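Local atomic coordinates of 4-hydroxybutyrate CoA-transferase (PDB entry 3EH7), a protein that probably transfers coenzyme A between carboxylic acids such as acetate and 4-hydroxybutyrate. Residues E208-E211 / D212-L216; L237-T241 / E242-D246. One frame throughout, in Å; residues are numbered along the deposited sequence.

Contact 1: residues E208-E211 / D212-L216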
ATOM      1  N   GLU A 208      10.948  15.987  17.853  1.00 23.34           N
ATOM      2  CA  GLU A 208       9.949  17.028  17.749  1.00 24.18           C
ATOM      3  C   GLU A 208       8.597  16.468  17.336  1.00 23.72           C
ATOM      4  O   GLU A 208       7.573  17.058  17.622  1.00 22.75           O
ATOM      5  CB  GLU A 208      10.385  17.964  16.645  1.00 25.26           C
ATOM      6  CG  GLU A 208      10.045  19.389  16.823  1.00 29.26           C
ATOM      7  CD  GLU A 208      10.908  20.239  15.914  1.00 33.59           C
ATOM      8  OE1 GLU A 208      12.044  20.612  16.314  1.00 37.44           O
ATOM      9  OE2 GLU A 208      10.447  20.511  14.791  1.00 36.83           O
ATOM     10  N   LEU A 209       8.599  15.364  16.590  1.00 22.86           N
ATOM     11  CA  LEU A 209       7.353  14.865  16.023  1.00 23.15           C
ATOM     12  C   LEU A 209       6.712  13.806  16.930  1.00 23.60           C
ATOM     13  O   LEU A 209       5.599  13.328  16.651  1.00 24.65           O
ATOM     14  CB  LEU A 209       7.604  14.342  14.598  1.00 22.83           C
ATOM     15  CG  LEU A 209       8.017  15.374  13.543  1.00 20.50           C
ATOM     16  CD1 LEU A 209       8.327  14.676  12.202  1.00 22.34           C
ATOM     17  CD2 LEU A 209       6.942  16.438  13.340  1.00 21.59           C
ATOM     18  N   ILE A 210       7.403  13.462  18.022  1.00 23.42           N
ATOM     19  CA  ILE A 210       6.963  12.439  18.946  1.00 23.16           C
ATOM     20  C   ILE A 210       6.398  13.074  20.199  1.00 24.35           C
ATOM     21  O   ILE A 210       7.123  13.758  20.936  1.00 24.55           O
ATOM     22  CB  ILE A 210       8.132  11.509  19.332  1.00 22.94           C
ATOM     23  CG1 ILE A 210       8.570  10.717  18.103  1.00 22.13           C
ATOM     24  CG2 ILE A 210       7.713  10.570  20.516  1.00 21.83           C
ATOM     25  CD1 ILE A 210       9.845   9.938  18.229  1.00 20.68           C
ATOM     26  N   GLU A 211       5.102  12.884  20.428  1.00 24.84           N
ATOM     27  CA  GLU A 211       4.447  13.444  21.594  1.00 25.89           C
ATOM     28  C   GLU A 211       4.329  12.390  22.683  1.00 25.06           C
ATOM     29  O   GLU A 211       4.518  11.195  22.437  1.00 23.61           O
ATOM     30  CB  GLU A 211       3.051  13.934  21.244  1.00 27.37           C
ATOM     31  CG  GLU A 211       3.008  15.053  20.206  1.00 31.47           C
ATOM     32  CD  GLU A 211       1.656  15.070  19.490  1.00 38.48           C
ATOM     33  OE1 GLU A 211       1.474  14.306  18.505  1.00 41.36           O
ATOM     34  OE2 GLU A 211       0.763  15.830  19.935  1.00 43.88           O
ATOM     35  N   ASP A 212       4.016  12.856  23.889  1.00 23.88           N
ATOM     36  CA  ASP A 212       3.877  11.969  25.022  1.00 23.39           C
ATOM     37  C   ASP A 212       2.831  10.948  24.666  1.00 22.51           C
ATOM     38  O   ASP A 212       1.831  11.294  24.080  1.00 21.88           O
ATOM     39  CB  ASP A 212       3.392  12.721  26.247  1.00 23.03           C
ATOM     40  CG  ASP A 212       4.440  13.629  26.832  1.00 23.99           C
ATOM     41  OD1 ASP A 212       5.660  13.378  26.681  1.00 25.95           O
ATOM     42  OD2 ASP A 212       4.021  14.588  27.462  1.00 23.83           O
ATOM     43  N   GLY A 213       3.078   9.708  25.034  1.00 22.00           N
ATOM     44  CA  GLY A 213       2.138   8.638  24.792  1.00 21.70           C
ATOM     45  C   GLY A 213       2.253   7.976  23.432  1.00 21.26           C
ATOM     46  O   GLY A 213       1.464   7.070  23.141  1.00 20.37           O
ATOM     47  N   ALA A 214       3.206   8.417  22.599  1.00 19.86           N
ATOM     48  CA  ALA A 214       3.335   7.841  21.256  1.00 19.54           C
ATOM     49  C   ALA A 214       3.752   6.377  21.363  1.00 19.65           C
ATOM     50  O   ALA A 214       4.436   5.990  22.318  1.00 19.64           O
ATOM     51  CB  ALA A 214       4.339   8.597  20.403  1.00 18.83           C
ATOM     52  N   THR A 215       3.305   5.574  20.390  1.00 19.10           N
ATOM     53  CA  THR A 215       3.807   4.209  20.201  1.00 19.37           C
ATOM     54  C   THR A 215       4.770   4.229  19.059  1.00 19.24           C
ATOM     55  O   THR A 215       4.418   4.667  17.945  1.00 20.09           O
ATOM     56  CB  THR A 215       2.657   3.211  19.889  1.00 20.01           C
ATOM     57  OG1 THR A 215       1.578   3.460  20.783  1.00 21.76           O
ATOM     58  CG2 THR A 215       3.132   1.734  20.044  1.00 19.67           C
ATOM     59  N   LEU A 216       5.978   3.724  19.288  1.00 19.29           N
ATOM     60  CA  LEU A 216       7.031   3.879  18.296  1.00 20.01           C
ATOM     61  C   LEU A 216       7.356   2.604  17.537  1.00 19.86           C
ATOM     62  O   LEU A 216       7.347   1.520  18.114  1.00 19.63           O
ATOM     63  CB  LEU A 216       8.330   4.362  18.956  1.00 19.65           C
ATOM     64  CG  LEU A 216       8.274   5.593  19.850  1.00 21.18           C
ATOM     65  CD1 LEU A 216       9.668   5.817  20.398  1.00 20.45           C
ATOM     66  CD2 LEU A 216       7.743   6.829  19.108  1.00 19.12           C
TER
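I210 packs its side chain against A214 and L216, and this is where the turn out of helix 197-208 is tight. Both branches of the isoleucine are used: CG2 sits between A214 CB, at 3.9 Å, and L216 CD2, at 4.0 Å, while CD1 lies 3.9 Å from that same L216 CD2. With CG2 anti to the backbone N and CG1 beside it (chi1 -67°), the two branches spread over both partners. The leucine reaches back with CD2 alone, and the two side chains cross at about a right angle.

The backbone closes the loop with a type II beta turn from E211 to A214. A214 N donates to E211 O at 3.1 Å; the bond is bent, 143° at the hydrogen, and the donor stands 30° off the carbonyl plane. G213 takes the third turn position with positive phi, where a CB would press on the preceding carbonyl oxygen.

On the solvent side E211 is loosely held: its carboxylate end leads away from the turn, with a weak hydrogen bond to N353. D212, though exposed, is held at OD1 by the backbone N of K235, outside the turn.

The segment connects helix 197-208 to strand 215-217. Here I210 and L216 both lie on L231 and on V311 of strand 310-314, and L216 also touches I239 of strand 238-240, the neighbour on the other side.

Contact 2: residues L237-T241 / E242-D246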
ATOM      1  N   LEU A 237       5.880   6.622  26.526  1.00 20.78           N
ATOM      2  CA  LEU A 237       5.967   6.097  25.173  1.00 20.17           C
ATOM      3  C   LEU A 237       5.810   4.594  25.229  1.00 19.58           C
ATOM      4  O   LEU A 237       6.052   3.985  26.265  1.00 18.97           O
ATOM      5  CB  LEU A 237       7.304   6.494  24.534  1.00 19.55           C
ATOM      6  CG  LEU A 237       7.616   8.009  24.531  1.00 18.79           C
ATOM      7  CD1 LEU A 237       8.931   8.282  23.816  1.00 16.21           C
ATOM      8  CD2 LEU A 237       6.493   8.788  23.865  1.00 18.86           C
ATOM      9  N   GLY A 238       5.348   4.018  24.121  1.00 19.86           N
ATOM     10  CA  GLY A 238       5.191   2.574  23.981  1.00 19.75           C
ATOM     11  C   GLY A 238       5.902   2.056  22.758  1.00 19.76           C
ATOM     12  O   GLY A 238       6.321   2.837  21.885  1.00 20.20           O
ATOM     13  N   ILE A 239       6.051   0.740  22.678  1.00 19.64           N
ATOM     14  CA  ILE A 239       6.720   0.101  21.552  1.00 19.32           C
ATOM     15  C   ILE A 239       5.826  -0.928  20.819  1.00 19.37           C
ATOM     16  O   ILE A 239       5.316  -1.884  21.413  1.00 19.31           O
ATOM     17  CB  ILE A 239       8.016  -0.602  22.012  1.00 19.89           C
ATOM     18  CG1 ILE A 239       9.065   0.429  22.463  1.00 19.72           C
ATOM     19  CG2 ILE A 239       8.568  -1.516  20.910  1.00 17.24           C
ATOM     20  CD1 ILE A 239       9.600   1.298  21.336  1.00 19.76           C
ATOM     21  N   HIS A 240       5.647  -0.695  19.519  1.00 18.88           N
ATOM     22  CA  HIS A 240       5.103  -1.687  18.604  1.00 18.55           C
ATOM     23  C   HIS A 240       5.876  -1.520  17.313  1.00 18.76           C
ATOM     24  O   HIS A 240       5.647  -0.591  16.510  1.00 17.98           O
ATOM     25  CB  HIS A 240       3.590  -1.583  18.400  1.00 18.10           C
ATOM     26  CG  HIS A 240       3.046  -2.660  17.503  1.00 18.48           C
ATOM     27  ND1 HIS A 240       2.175  -3.636  17.940  1.00 19.42           N
ATOM     28  CD2 HIS A 240       3.287  -2.936  16.201  1.00 21.19           C
ATOM     29  CE1 HIS A 240       1.890  -4.449  16.942  1.00 18.40           C
ATOM     30  NE2 HIS A 240       2.555  -4.049  15.874  1.00 19.72           N
ATOM     31  N   THR A 241       6.843  -2.410  17.168  1.00 18.48           N
ATOM     32  CA  THR A 241       7.947  -2.201  16.274  1.00 18.85           C
ATOM     33  C   THR A 241       8.320  -3.489  15.544  1.00 19.74           C
ATOM     34  O   THR A 241       7.977  -4.590  15.958  1.00 19.14           O
ATOM     35  CB  THR A 241       9.140  -1.664  17.065  1.00 19.10           C
ATOM     36  OG1 THR A 241      10.132  -1.152  16.156  1.00 16.71           O
ATOM     37  CG2 THR A 241       9.738  -2.779  18.021  1.00 16.66           C
ATOM     38  N   GLU A 242       8.999  -3.351  14.425  1.00 20.44           N
ATOM     39  CA  GLU A 242       9.491  -4.538  13.762  1.00 20.54           C
ATOM     40  C   GLU A 242      10.603  -5.150  14.625  1.00 20.64           C
ATOM     41  O   GLU A 242      10.647  -6.368  14.882  1.00 19.94           O
ATOM     42  CB  GLU A 242      10.000  -4.226  12.363  1.00 20.10           C
ATOM     43  CG  GLU A 242      10.230  -5.502  11.538  1.00 21.67           C
ATOM     44  CD  GLU A 242      10.654  -5.194  10.119  1.00 24.41           C
ATOM     45  OE1 GLU A 242       9.812  -4.631   9.391  1.00 25.78           O
ATOM     46  OE2 GLU A 242      11.816  -5.498   9.747  1.00 25.85           O
HETATM   47  N   MSE A 243      11.510  -4.294  15.068  1.00 21.18           N
HETATM   48  CA  MSE A 243      12.569  -4.725  15.967  1.00 20.90           C
HETATM   49  C   MSE A 243      12.954  -3.587  16.889  1.00 20.16           C
HETATM   50  O   MSE A 243      12.661  -2.452  16.620  1.00 18.79           O
HETATM   51  CB  MSE A 243      13.782  -5.235  15.169  1.00 19.75           C
HETATM   52  CG  MSE A 243      14.447  -4.189  14.312  1.00 22.54           C
HETATM   53 SE   MSE A 243      15.858  -3.160  15.177  0.80 24.95          SE
HETATM   54  CE  MSE A 243      17.195  -4.558  15.463  1.00 24.63           C
ATOM     55  N   PHE A 244      13.607  -3.926  17.992  1.00 20.43           N
ATOM     56  CA  PHE A 244      14.279  -2.915  18.810  1.00 21.37           C
ATOM     57  C   PHE A 244      15.628  -3.423  19.289  1.00 21.30           C
ATOM     58  O   PHE A 244      16.000  -4.571  19.016  1.00 21.49           O
ATOM     59  CB  PHE A 244      13.398  -2.354  19.934  1.00 21.25           C
ATOM     60  CG  PHE A 244      13.063  -3.332  21.016  1.00 22.48           C
ATOM     61  CD1 PHE A 244      13.937  -3.568  22.059  1.00 23.02           C
ATOM     62  CD2 PHE A 244      11.838  -3.990  21.009  1.00 23.91           C
ATOM     63  CE1 PHE A 244      13.614  -4.479  23.074  1.00 23.66           C
ATOM     64  CE2 PHE A 244      11.518  -4.894  22.011  1.00 24.60           C
ATOM     65  CZ  PHE A 244      12.409  -5.121  23.066  1.00 23.45           C
ATOM     66  N   SER A 245      16.353  -2.545  19.970  1.00 21.22           N
ATOM     67  CA  SER A 245      17.741  -2.777  20.301  1.00 21.66           C
ATOM     68  C   SER A 245      18.086  -2.011  21.568  1.00 21.23           C
ATOM     69  O   SER A 245      17.197  -1.677  22.346  1.00 19.54           O
ATOM     70  CB  SER A 245      18.633  -2.318  19.134  1.00 21.21           C
ATOM     71  OG  SER A 245      19.935  -2.846  19.228  1.00 22.53           O
ATOM     72  N   ASP A 246      19.377  -1.686  21.718  1.00 21.97           N
ATOM     73  CA  ASP A 246      19.902  -1.122  22.954  1.00 21.93           C
ATOM     74  C   ASP A 246      19.255   0.189  23.309  1.00 21.27           C
ATOM     75  O   ASP A 246      18.945   0.419  24.484  1.00 20.87           O
ATOM     76  CB  ASP A 246      21.425  -0.944  22.884  1.00 22.52           C
ATOM     77  CG  ASP A 246      22.165  -2.274  22.952  1.00 24.61           C
ATOM     78  OD1 ASP A 246      22.684  -2.619  24.041  1.00 24.01           O
ATOM     79  OD2 ASP A 246      22.212  -2.983  21.915  1.00 24.88           O
TER
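The chain runs extended through strand 238-240, bends at E242, whose helical backbone angles break the run of extended residues, and picks up again in the short, weakly bonded strand 243-244. T241 spans the bend. Its OG1 donates to M243 O at 2.9 Å, so the hydroxyl ties the residue before the bend to the one after it. The donor sits above the carbonyl plane, 39° out of it, and not on a lone pair. OG1 can reach over because chi1 of -166° puts it beside the carbonyl carbon of T241, on the side where the chain continues. The same hydroxyl also pairs with the backbone N of L218, so it is held from two residues and its rotation is probably well fixed.

The methyl branch of T241, CG2, lies against the M243 carbonyl group and meets the ring of F244 at its edge, in the ring plane, 3.8 Å from CD2. That same ring atom, F244 CD2, is approached by I239 CG2 at 4.1 Å, coming in obliquely. Phenylalanine CG lies between its backbone N and carbonyl carbon (chi1 68°), and from there the ring turns back toward the first strand.

E242 heads the other way, its chain extended, and its buried carboxylate is satisfied by T338 OG1 on OE2 and N299 ND2 on OE1. Selenomethionine M243 also points away, and rests on I220 and F273.

Strand 238-240 lies between strands 215-217 and 269-271 in the large sheet, whereas 243-244 pairs in parallel with strand 273-274. F244 lies against M269, A271 and L274, and S245 occupies the N-cap position of helix 246-253.

Contact 1 comes first along the chain and closes before contact 2 opens; helix 222-229 lies between them. Their centres are about 13 Å apart, yet they meet directly, because strands 215-217 and 238-240 are parallel neighbours in the mixed sheet. Two probable backbone hydrogen bonds join them there: L216 N to G238 O and A214 O to G238 N, each 2.8 Å. Contact 1 thus leads into strand 215-217, while contact 2 takes in strand 238-240 from its start and carries on past its end. The two parallel strands with helix 222-229 between them make a beta-alpha-beta unit, consistent with a Rossmann-like alpha/beta fold.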